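Local coordinates for nucleoprotein (Sendai virus, PDB 6M7D) that encapsidates the viral genomic RNA in a helical nucleocapsid, one subunit per six ribonucleotides, protecting it from nucleases and presenting it as template for transcription and replication, at residues A[49-61]-A[72-84]. Numbering follows the deposited sequence.
Sequences DKLSIATTFLAHS and GGFLVSLLAMAYS
His60 and Phe74 form an edge-to-face aromatic pair where helices 47-62 and 68-80, consecutive in the chain, pack as an antiparallel helical hairpin; the axes of the two segments approach to 8.0 Å at 156°. The imidazole edge is directed at the phenyl face, with the ring planes at 74° and His60 CD2 3.4 Å from Phe74 CZ. His60 CB sits over the centre of the same face, 3.5 Å from the ring centroid, a CH-pi contact that sets the histidine CB on the phenyl ring.

A second CH-pi contact puts Ser77 CB over one face of the Phe57 ring, while Ile53 O of its own helix lies above the opposite face. With CG anti to its carbonyl carbon (chi1 -71°), Phe57 is directed into the interface, and its CD2 meets Phe74 CD1 at 3.9 Å, the two side chains crossing at about a right angle. Met81 SD makes an oblique Met-aromatic contact with the Phe57 ring, 4.8 Å from its centroid, and also touches Ala54 CB. The bend in the Met81 chain carries CE to the Lys50 carbonyl.

Aliphatic packing completes the seam: Leu78 forks, CD1 against Ala54 CB and CD2 against Leu58 CD1 (3.7 Å). Leu75 CG adds a van der Waals contact with Ser61 CB.

The Ser61 and Ser77 hydroxyls bond within their own helices, Ser61 OG donating to Leu58 O and Ser77 OG to Gly73 O at 3.1 Å; further hydrogen bonds join Ser77 OG to Phe38 N in strand 33-40 and His60 NE2 to Trp133 O. With no hydrogen bond crossing between the segments, this buried hairpin, which probably belongs to Ncore, is joined by aromatic, sulfur and aliphatic packing, while Ser77 and His60 tie it to strand 33-40 and to Trp133.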
ATOM      1  N   ASP A  49     -27.436 -10.184   9.524  1.00 18.06           N
ATOM      2  CA  ASP A  49     -27.622  -8.735   9.798  1.00 18.06           C
ATOM      3  C   ASP A  49     -26.256  -8.045   9.747  1.00 18.06           C
ATOM      4  O   ASP A  49     -26.163  -6.963   9.140  1.00 18.06           O
ATOM      5  CB  ASP A  49     -28.293  -8.517  11.156  1.00 18.06           C
ATOM      6  CG  ASP A  49     -29.681  -9.126  11.253  1.00 18.06           C
ATOM      7  OD1 ASP A  49     -30.275  -9.057  12.347  1.00 18.06           O
ATOM      8  OD2 ASP A  49     -30.157  -9.663  10.232  1.00 18.06           O
ATOM      9  N   LYS A  50     -25.236  -8.687  10.322  1.00 15.90           N
ATOM     10  CA  LYS A  50     -23.860  -8.127  10.359  1.00 15.90           C
ATOM     11  C   LYS A  50     -23.335  -7.978   8.926  1.00 15.90           C
ATOM     12  O   LYS A  50     -22.730  -6.931   8.633  1.00 15.90           O
ATOM     13  CB  LYS A  50     -22.957  -9.023  11.211  1.00 15.90           C
ATOM     14  CG  LYS A  50     -23.300  -9.048  12.694  1.00 15.90           C
ATOM     15  CD  LYS A  50     -22.410  -9.958  13.512  1.00 15.90           C
ATOM     16  CE  LYS A  50     -22.752  -9.952  14.986  1.00 15.90           C
ATOM     17  NZ  LYS A  50     -21.878 -10.869  15.752  1.00 15.90           N
ATOM     18  N   LEU A  51     -23.588  -8.967   8.064  1.00 13.23           N
ATOM     19  CA  LEU A  51     -23.142  -8.881   6.679  1.00 13.23           C
ATOM     20  C   LEU A  51     -23.937  -7.834   5.911  1.00 13.23           C
ATOM     21  O   LEU A  51     -23.393  -7.145   5.041  1.00 13.23           O
ATOM     22  CB  LEU A  51     -23.250 -10.241   5.995  1.00 13.23           C
ATOM     23  CG  LEU A  51     -22.506 -10.300   4.660  1.00 13.23           C
ATOM     24  CD1 LEU A  51     -21.011 -10.182   4.886  1.00 13.23           C
ATOM     25  CD2 LEU A  51     -22.839 -11.564   3.899  1.00 13.23           C
ATOM     26  N   SER A  52     -25.227  -7.696   6.220  1.00 13.35           N
ATOM     27  CA  SER A  52     -26.018  -6.640   5.601  1.00 13.35           C
ATOM     28  C   SER A  52     -25.497  -5.267   5.996  1.00 13.35           C
ATOM     29  O   SER A  52     -25.457  -4.347   5.174  1.00 13.35           O
ATOM     30  CB  SER A  52     -27.484  -6.788   5.992  1.00 13.35           C
ATOM     31  OG  SER A  52     -28.329  -6.302   4.968  1.00 13.35           O
ATOM     32  N   ILE A  53     -25.081  -5.115   7.251  1.00 11.36           N
ATOM     33  CA  ILE A  53     -24.533  -3.843   7.707  1.00 11.36           C
ATOM     34  C   ILE A  53     -23.198  -3.565   7.031  1.00 11.36           C
ATOM     35  O   ILE A  53     -22.899  -2.427   6.660  1.00 11.36           O
ATOM     36  CB  ILE A  53     -24.403  -3.842   9.238  1.00 11.36           C
ATOM     37  CG1 ILE A  53     -25.784  -3.785   9.884  1.00 11.36           C
ATOM     38  CG2 ILE A  53     -23.560  -2.685   9.699  1.00 11.36           C
ATOM     39  CD1 ILE A  53     -25.755  -3.998  11.364  1.00 11.36           C
ATOM     40  N   ALA A  54     -22.375  -4.600   6.861  1.00  9.28           N
ATOM     41  CA  ALA A  54     -21.110  -4.430   6.156  1.00  9.28           C
ATOM     42  C   ALA A  54     -21.336  -4.011   4.711  1.00  9.28           C
ATOM     43  O   ALA A  54     -20.641  -3.129   4.193  1.00  9.28           O
ATOM     44  CB  ALA A  54     -20.299  -5.721   6.220  1.00  9.28           C
ATOM     45  N   THR A  55     -22.306  -4.631   4.042  1.00  9.39           N
ATOM     46  CA  THR A  55     -22.604  -4.254   2.667  1.00  9.39           C
ATOM     47  C   THR A  55     -23.191  -2.850   2.595  1.00  9.39           C
ATOM     48  O   THR A  55     -22.945  -2.117   1.634  1.00  9.39           O
ATOM     49  CB  THR A  55     -23.551  -5.274   2.041  1.00  9.39           C
ATOM     50  OG1 THR A  55     -22.947  -6.571   2.090  1.00  9.39           O
ATOM     51  CG2 THR A  55     -23.842  -4.920   0.597  1.00  9.39           C
ATOM     52  N   THR A  56     -23.952  -2.448   3.613  1.00 10.31           N
ATOM     53  CA  THR A  56     -24.478  -1.087   3.646  1.00 10.31           C
ATOM     54  C   THR A  56     -23.359  -0.072   3.819  1.00 10.31           C
ATOM     55  O   THR A  56     -23.357   0.974   3.166  1.00 10.31           O
ATOM     56  CB  THR A  56     -25.503  -0.945   4.767  1.00 10.31           C
ATOM     57  OG1 THR A  56     -26.232  -2.170   4.905  1.00 10.31           O
ATOM     58  CG2 THR A  56     -26.473   0.169   4.454  1.00 10.31           C
ATOM     59  N   PHE A  57     -22.400  -0.364   4.697  1.00  8.31           N
ATOM     60  CA  PHE A  57     -21.227   0.493   4.830  1.00  8.31           C
ATOM     61  C   PHE A  57     -20.472   0.594   3.513  1.00  8.31           C
ATOM     62  O   PHE A  57     -20.066   1.687   3.099  1.00  8.31           O
ATOM     63  CB  PHE A  57     -20.305  -0.044   5.920  1.00  8.31           C
ATOM     64  CG  PHE A  57     -20.841   0.118   7.305  1.00  8.31           C
ATOM     65  CD1 PHE A  57     -20.287  -0.588   8.355  1.00  8.31           C
ATOM     66  CD2 PHE A  57     -21.889   0.974   7.562  1.00  8.31           C
ATOM     67  CE1 PHE A  57     -20.771  -0.443   9.627  1.00  8.31           C
ATOM     68  CE2 PHE A  57     -22.376   1.119   8.834  1.00  8.31           C
ATOM     69  CZ  PHE A  57     -21.817   0.410   9.865  1.00  8.31           C
ATOM     70  N   LEU A  58     -20.272  -0.539   2.841  1.00  8.75           N
ATOM     71  CA  LEU A  58     -19.540  -0.525   1.582  1.00  8.75           C
ATOM     72  C   LEU A  58     -20.285   0.260   0.514  1.00  8.75           C
ATOM     73  O   LEU A  58     -19.667   0.955  -0.298  1.00  8.75           O
ATOM     74  CB  LEU A  58     -19.281  -1.953   1.112  1.00  8.75           C
ATOM     75  CG  LEU A  58     -18.289  -2.070  -0.041  1.00  8.75           C
ATOM     76  CD1 LEU A  58     -16.878  -1.827   0.445  1.00  8.75           C
ATOM     77  CD2 LEU A  58     -18.403  -3.420  -0.690  1.00  8.75           C
ATOM     78  N   ALA A  59     -21.613   0.160   0.492  1.00 10.29           N
ATOM     79  CA  ALA A  59     -22.387   0.877  -0.512  1.00 10.29           C
ATOM     80  C   ALA A  59     -22.448   2.363  -0.204  1.00 10.29           C
ATOM     81  O   ALA A  59     -22.552   3.189  -1.116  1.00 10.29           O
ATOM     82  CB  ALA A  59     -23.792   0.291  -0.603  1.00 10.29           C
ATOM     83  N   HIS A  60     -22.400   2.722   1.077  1.00 11.92           N
ATOM     84  CA  HIS A  60     -22.405   4.130   1.449  1.00 11.92           C
ATOM     85  C   HIS A  60     -21.056   4.774   1.177  1.00 11.92           C
ATOM     86  O   HIS A  60     -20.980   5.973   0.893  1.00 11.92           O
ATOM     87  CB  HIS A  60     -22.783   4.275   2.919  1.00 11.92           C
ATOM     88  CG  HIS A  60     -24.257   4.299   3.164  1.00 11.92           C
ATOM     89  ND1 HIS A  60     -25.126   3.416   2.563  1.00 11.92           N
ATOM     90  CD2 HIS A  60     -25.017   5.099   3.946  1.00 11.92           C
ATOM     91  CE1 HIS A  60     -26.357   3.670   2.963  1.00 11.92           C
ATOM     92  NE2 HIS A  60     -26.319   4.687   3.802  1.00 11.92           N
ATOM     93  N   SER A  61     -19.981   3.996   1.309  1.00  9.49           N
ATOM     94  CA  SER A  61     -18.622   4.526   1.028  1.00  9.49           C
ATOM     95  C   SER A  61     -18.531   4.897  -0.457  1.00  9.49           C
ATOM     96  O   SER A  61     -17.957   5.954  -0.777  1.00  9.49           O
ATOM     97  CB  SER A  61     -17.570   3.522   1.407  1.00  9.49           C
ATOM     98  OG  SER A  61     -17.716   2.329   0.652  1.00  9.49           O
ATOM     99  N   GLY A  72     -15.102   7.972   3.825  1.00  6.97           N
ATOM    100  CA  GLY A  72     -13.986   7.424   4.568  1.00  6.97           C
ATOM    101  C   GLY A  72     -14.391   6.911   5.930  1.00  6.97           C
ATOM    102  O   GLY A  72     -13.827   5.937   6.422  1.00  6.97           O
ATOM    103  N   GLY A  73     -15.378   7.549   6.554  1.00  7.26           N
ATOM    104  CA  GLY A  73     -15.883   7.053   7.821  1.00  7.26           C
ATOM    105  C   GLY A  73     -16.693   5.786   7.684  1.00  7.26           C
ATOM    106  O   GLY A  73     -16.703   4.954   8.588  1.00  7.26           O
ATOM    107  N   PHE A  74     -17.374   5.613   6.556  1.00  7.85           N
ATOM    108  CA  PHE A  74     -18.044   4.344   6.296  1.00  7.85           C
ATOM    109  C   PHE A  74     -17.035   3.233   6.051  1.00  7.85           C
ATOM    110  O   PHE A  74     -17.232   2.095   6.493  1.00  7.85           O
ATOM    111  CB  PHE A  74     -18.988   4.480   5.110  1.00  7.85           C
ATOM    112  CG  PHE A  74     -20.277   5.128   5.457  1.00  7.85           C
ATOM    113  CD1 PHE A  74     -21.100   4.571   6.410  1.00  7.85           C
ATOM    114  CD2 PHE A  74     -20.658   6.306   4.854  1.00  7.85           C
ATOM    115  CE1 PHE A  74     -22.281   5.167   6.740  1.00  7.85           C
ATOM    116  CE2 PHE A  74     -21.837   6.904   5.185  1.00  7.85           C
ATOM    117  CZ  PHE A  74     -22.651   6.334   6.127  1.00  7.85           C
ATOM    118  N   LEU A  75     -15.943   3.544   5.359  1.00  5.83           N
ATOM    119  CA  LEU A  75     -14.869   2.569   5.222  1.00  5.83           C
ATOM    120  C   LEU A  75     -14.224   2.266   6.568  1.00  5.83           C
ATOM    121  O   LEU A  75     -13.846   1.123   6.836  1.00  5.83           O
ATOM    122  CB  LEU A  75     -13.831   3.067   4.223  1.00  5.83           C
ATOM    123  CG  LEU A  75     -14.203   2.823   2.768  1.00  5.83           C
ATOM    124  CD1 LEU A  75     -13.102   3.299   1.864  1.00  5.83           C
ATOM    125  CD2 LEU A  75     -14.479   1.359   2.539  1.00  5.83           C
ATOM    126  N   VAL A  76     -14.094   3.274   7.426  1.00  6.10           N
ATOM    127  CA  VAL A  76     -13.553   3.066   8.764  1.00  6.10           C
ATOM    128  C   VAL A  76     -14.487   2.191   9.586  1.00  6.10           C
ATOM    129  O   VAL A  76     -14.042   1.328  10.348  1.00  6.10           O
ATOM    130  CB  VAL A  76     -13.297   4.427   9.437  1.00  6.10           C
ATOM    131  CG1 VAL A  76     -13.190   4.284  10.929  1.00  6.10           C
ATOM    132  CG2 VAL A  76     -12.042   5.052   8.882  1.00  6.10           C
ATOM    133  N   SER A  77     -15.794   2.398   9.438  1.00  6.51           N
ATOM    134  CA  SER A  77     -16.783   1.535  10.072  1.00  6.51           C
ATOM    135  C   SER A  77     -16.619   0.096   9.612  1.00  6.51           C
ATOM    136  O   SER A  77     -16.635  -0.839  10.419  1.00  6.51           O
ATOM    137  CB  SER A  77     -18.183   2.037   9.736  1.00  6.51           C
ATOM    138  OG  SER A  77     -18.473   3.236  10.414  1.00  6.51           O
ATOM    139  N   LEU A  78     -16.478  -0.094   8.302  1.00  6.11           N
ATOM    140  CA  LEU A  78     -16.306  -1.431   7.756  1.00  6.11           C
ATOM    141  C   LEU A  78     -15.058  -2.098   8.315  1.00  6.11           C
ATOM    142  O   LEU A  78     -15.099  -3.263   8.722  1.00  6.11           O
ATOM    143  CB  LEU A  78     -16.244  -1.354   6.236  1.00  6.11           C
ATOM    144  CG  LEU A  78     -16.174  -2.671   5.483  1.00  6.11           C
ATOM    145  CD1 LEU A  78     -17.287  -3.580   5.934  1.00  6.11           C
ATOM    146  CD2 LEU A  78     -16.279  -2.393   4.009  1.00  6.11           C
ATOM    147  N   LEU A  79     -13.943  -1.375   8.352  1.00  6.42           N
ATOM    148  CA  LEU A  79     -12.715  -1.960   8.871  1.00  6.42           C
ATOM    149  C   LEU A  79     -12.792  -2.206  10.370  1.00  6.42           C
ATOM    150  O   LEU A  79     -12.111  -3.098  10.883  1.00  6.42           O
ATOM    151  CB  LEU A  79     -11.523  -1.069   8.546  1.00  6.42           C
ATOM    152  CG  LEU A  79     -11.320  -0.686   7.085  1.00  6.42           C
ATOM    153  CD1 LEU A  79     -10.604   0.637   7.002  1.00  6.42           C
ATOM    154  CD2 LEU A  79     -10.556  -1.749   6.348  1.00  6.42           C
ATOM    155  N   ALA A  80     -13.599  -1.429  11.090  1.00  7.25           N
ATOM    156  CA  ALA A  80     -13.779  -1.657  12.515  1.00  7.25           C
ATOM    157  C   ALA A  80     -14.710  -2.820  12.806  1.00  7.25           C
ATOM    158  O   ALA A  80     -14.667  -3.367  13.910  1.00  7.25           O
ATOM    159  CB  ALA A  80     -14.309  -0.392  13.186  1.00  7.25           C
ATOM    160  N   MET A  81     -15.556  -3.197  11.846  1.00  8.97           N
ATOM    161  CA  MET A  81     -16.409  -4.368  12.020  1.00  8.97           C
ATOM    162  C   MET A  81     -15.615  -5.639  12.282  1.00  8.97           C
ATOM    163  O   MET A  81     -16.170  -6.605  12.809  1.00  8.97           O
ATOM    164  CB  MET A  81     -17.278  -4.581  10.789  1.00  8.97           C
ATOM    165  CG  MET A  81     -18.368  -3.578  10.630  1.00  8.97           C
ATOM    166  SD  MET A  81     -19.486  -4.049   9.318  1.00  8.97           S
ATOM    167  CE  MET A  81     -20.373  -5.365  10.123  1.00  8.97           C
ATOM    168  N   ALA A  82     -14.336  -5.664  11.916  1.00  7.22           N
ATOM    169  CA  ALA A  82     -13.506  -6.844  12.087  1.00  7.22           C
ATOM    170  C   ALA A  82     -13.141  -7.111  13.537  1.00  7.22           C
ATOM    171  O   ALA A  82     -12.580  -8.168  13.829  1.00  7.22           O
ATOM    172  CB  ALA A  82     -12.230  -6.693  11.268  1.00  7.22           C
ATOM    173  N   TYR A  83     -13.438  -6.190  14.441  1.00  8.44           N
ATOM    174  CA  TYR A  83     -13.011  -6.284  15.823  1.00  8.44           C
ATOM    175  C   TYR A  83     -14.222  -6.375  16.737  1.00  8.44           C
ATOM    176  O   TYR A  83     -15.296  -5.855  16.428  1.00  8.44           O
ATOM    177  CB  TYR A  83     -12.151  -5.084  16.197  1.00  8.44           C
ATOM    178  CG  TYR A  83     -10.915  -4.972  15.346  1.00  8.44           C
ATOM    179  CD1 TYR A  83     -10.943  -4.313  14.130  1.00  8.44           C
ATOM    180  CD2 TYR A  83      -9.726  -5.548  15.750  1.00  8.44           C
ATOM    181  CE1 TYR A  83      -9.828  -4.225  13.352  1.00  8.44           C
ATOM    182  CE2 TYR A  83      -8.604  -5.462  14.981  1.00  8.44           C
ATOM    183  CZ  TYR A  83      -8.655  -4.798  13.783  1.00  8.44           C
ATOM    184  OH  TYR A  83      -7.523  -4.713  13.011  1.00  8.44           O
ATOM    185  N   SER A  84     -14.045  -7.072  17.859  1.00  9.80           N
ATOM    186  CA  SER A  84     -15.123  -7.174  18.832  1.00  9.80           C
ATOM    187  C   SER A  84     -15.357  -5.838  19.518  1.00  9.80           C
ATOM    188  O   SER A  84     -16.503  -5.464  19.797  1.00  9.80           O
ATOM    189  CB  SER A  84     -14.803  -8.252  19.858  1.00  9.80           C
ATOM    190  OG  SER A  84     -14.282  -7.672  21.040  1.00  9.80           O
TER